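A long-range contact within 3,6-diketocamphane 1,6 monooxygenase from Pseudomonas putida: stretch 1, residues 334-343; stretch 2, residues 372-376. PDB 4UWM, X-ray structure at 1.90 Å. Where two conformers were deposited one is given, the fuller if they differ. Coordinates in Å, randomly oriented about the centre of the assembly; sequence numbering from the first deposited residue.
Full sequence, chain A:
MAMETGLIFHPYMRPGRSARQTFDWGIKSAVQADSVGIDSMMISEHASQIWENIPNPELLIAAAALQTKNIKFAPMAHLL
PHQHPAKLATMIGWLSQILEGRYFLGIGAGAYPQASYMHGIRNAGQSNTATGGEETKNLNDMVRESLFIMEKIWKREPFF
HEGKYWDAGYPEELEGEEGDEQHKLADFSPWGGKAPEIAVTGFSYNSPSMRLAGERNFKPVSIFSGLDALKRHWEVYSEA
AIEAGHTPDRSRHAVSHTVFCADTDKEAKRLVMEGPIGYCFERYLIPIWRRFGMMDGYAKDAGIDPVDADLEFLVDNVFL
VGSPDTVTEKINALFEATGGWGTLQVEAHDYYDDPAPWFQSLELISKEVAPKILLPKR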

# COMPACT_ATOMS: atom_id res chain seq x y z
N LEU A 334 33.49 1.66 19.58
CA LEU A 334 33.17 0.90 18.37
C LEU A 334 33.76 1.54 17.14
O LEU A 334 34.30 0.84 16.27
CB LEU A 334 31.66 0.73 18.20
CG LEU A 334 30.99 -0.25 19.14
CD1 LEU A 334 29.50 0.05 19.24
CD2 LEU A 334 31.25 -1.68 18.68
N PHE A 335 33.66 2.87 17.06
CA PHE A 335 34.21 3.64 15.94
C PHE A 335 35.72 3.49 15.82
O PHE A 335 36.23 3.30 14.72
CB PHE A 335 33.83 5.11 16.06
CG PHE A 335 32.57 5.49 15.32
CD1 PHE A 335 31.38 4.78 15.52
CD2 PHE A 335 32.56 6.56 14.43
CE1 PHE A 335 30.23 5.12 14.84
CE2 PHE A 335 31.41 6.91 13.75
CZ PHE A 335 30.24 6.19 13.96
N GLU A 336 36.41 3.56 16.96
CA GLU A 336 37.86 3.33 16.98
C GLU A 336 38.18 1.90 16.55
O GLU A 336 39.16 1.67 15.84
CB GLU A 336 38.44 3.62 18.36
CG GLU A 336 38.71 5.10 18.62
CD GLU A 336 39.47 5.75 17.48
OE1 GLU A 336 38.97 5.74 16.34
OE2 GLU A 336 40.57 6.29 17.73
N ALA A 337 37.35 0.95 16.96
CA ALA A 337 37.59 -0.46 16.66
C ALA A 337 37.27 -0.89 15.22
O ALA A 337 37.88 -1.84 14.72
CB ALA A 337 36.88 -1.36 17.66
N THR A 338 36.34 -0.20 14.55
CA THR A 338 35.84 -0.64 13.23
C THR A 338 35.97 0.40 12.11
O THR A 338 35.91 0.05 10.93
CB THR A 338 34.35 -1.06 13.28
OG1 THR A 338 33.54 0.08 13.59
CG2 THR A 338 34.11 -2.15 14.32
N GLY A 339 36.09 1.67 12.48
CA GLY A 339 36.07 2.77 11.51
C GLY A 339 34.76 3.54 11.53
O GLY A 339 34.70 4.69 11.08
N GLY A 340 33.71 2.91 12.05
CA GLY A 340 32.40 3.56 12.19
C GLY A 340 31.42 3.32 11.05
O GLY A 340 31.61 2.42 10.22
N TRP A 341 30.37 4.14 11.01
CA TRP A 341 29.27 4.01 10.06
C TRP A 341 28.54 5.34 10.00
O TRP A 341 28.75 6.20 10.85
CB TRP A 341 28.29 2.91 10.51
CG TRP A 341 27.77 3.11 11.92
CD1 TRP A 341 26.79 3.97 12.33
CD2 TRP A 341 28.24 2.45 13.10
NE1 TRP A 341 26.62 3.88 13.69
CE2 TRP A 341 27.49 2.95 14.19
CE3 TRP A 341 29.23 1.49 13.36
CZ2 TRP A 341 27.69 2.53 15.50
CZ3 TRP A 341 29.42 1.06 14.67
CH2 TRP A 341 28.66 1.58 15.72
N GLY A 342 27.68 5.50 9.00
CA GLY A 342 26.95 6.74 8.83
C GLY A 342 25.66 6.89 9.62
O GLY A 342 25.31 8.01 10.01
N THR A 343 24.92 5.79 9.82
CA THR A 343 23.62 5.87 10.53
C THR A 343 23.52 4.80 11.59
O THR A 343 23.75 3.61 11.33
CB THR A 343 22.40 5.74 9.56
OG1 THR A 343 22.42 6.79 8.59
CG2 THR A 343 21.08 5.86 10.34
N LYS A 372 27.32 14.31 18.61
CA LYS A 372 28.70 14.31 19.10
C LYS A 372 29.59 13.32 18.38
O LYS A 372 30.81 13.48 18.38
CB LYS A 372 28.74 14.07 20.62
CG LYS A 372 28.93 15.33 21.44
CD LYS A 372 27.61 15.97 21.85
CE LYS A 372 27.30 15.69 23.31
NZ LYS A 372 25.94 16.15 23.68
N ILE A 373 29.00 12.30 17.77
CA ILE A 373 29.78 11.30 17.05
C ILE A 373 30.02 11.75 15.61
O ILE A 373 29.08 11.82 14.81
CB ILE A 373 29.12 9.89 17.06
CG1 ILE A 373 28.71 9.47 18.49
CG2 ILE A 373 30.02 8.86 16.39
CD1 ILE A 373 29.85 9.03 19.39
N LEU A 374 31.26 12.09 15.29
CA LEU A 374 31.63 12.52 13.93
C LEU A 374 32.22 11.35 13.16
O LEU A 374 32.78 10.42 13.76
CB LEU A 374 32.61 13.70 13.97
CG LEU A 374 32.22 15.00 14.69
CD1 LEU A 374 33.44 15.91 14.81
CD2 LEU A 374 31.07 15.73 14.02
N LEU A 375 32.11 11.38 11.84
CA LEU A 375 32.64 10.30 11.02
C LEU A 375 34.00 10.62 10.40
O LEU A 375 34.11 11.55 9.59
CB LEU A 375 31.65 9.89 9.94
CG LEU A 375 31.55 8.39 9.63
CD1 LEU A 375 30.41 8.17 8.66
CD2 LEU A 375 32.83 7.77 9.09
N PRO A 376 35.05 9.86 10.78
CA PRO A 376 36.37 9.98 10.16
C PRO A 376 36.36 9.48 8.72
O PRO A 376 37.20 9.88 7.92
CB PRO A 376 37.26 9.07 11.03
CG PRO A 376 36.51 8.88 12.30
CD PRO A 376 35.06 8.89 11.90

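A contact between distant parts of a chain need not involve a single hydrogen bond; complementary shape can be enough. The meeting of residues 334-343 with 372-376 in this monooxygenase is a compact example, burying 248 Å² over both sides. Stretch 1 brings the last turn of a helix and the glycine-rich turn that follows, while stretch 2 lies across them without regular helix or strand.

The bump on stretch 1 is Phe 335, whose CA-to-CB bond points toward stretch 2. Ile 373 sits over one face of its ring, with CG2 3.8 Å from the ring centroid and 20° off the normal, a CH-pi contact in which a methyl group meets the aromatic cloud. Pro 376 reaches the ring edge, its CD 4.3 Å from Phe 335 CD2. The ring is thus bordered by apolar atoms along successive parts of stretch 2, including CG of Leu 375, 4.4 Å from Phe 335 CE2.

The reciprocal bump is Leu 375. Its CA-to-CB bond runs sideways, yet the end of the side chain turns inward to the bare backbone of the turn. Leu 375 CD2 lies 4.1 Å from Gly 339 O, and Leu 375 CD1 approaches Gly 342 CA at 3.7 Å and Trp 341 O at 3.4 Å. The last pairing carries a cost: this carbonyl is buried against a methyl and finds no polar partner in the model.

The hollow depends on the turn. Gly 339 N hydrogen-bonds to Phe 335 O (2.8 Å) as the helix ends, and Thr 338 OG1 both donates to Leu 334 O (2.9 Å) and accepts from Gly 340 N (3.2 Å). Gly 339 and Gly 340 adopt positive phi, and an ideal CB on Gly 340 would fall 2.6 Å from Phe 335 CD2. The missing side chain of Gly 340 therefore leaves room for the ring, whereas at Gly 339 a CB would be jammed against the carbonyl O of Thr 338.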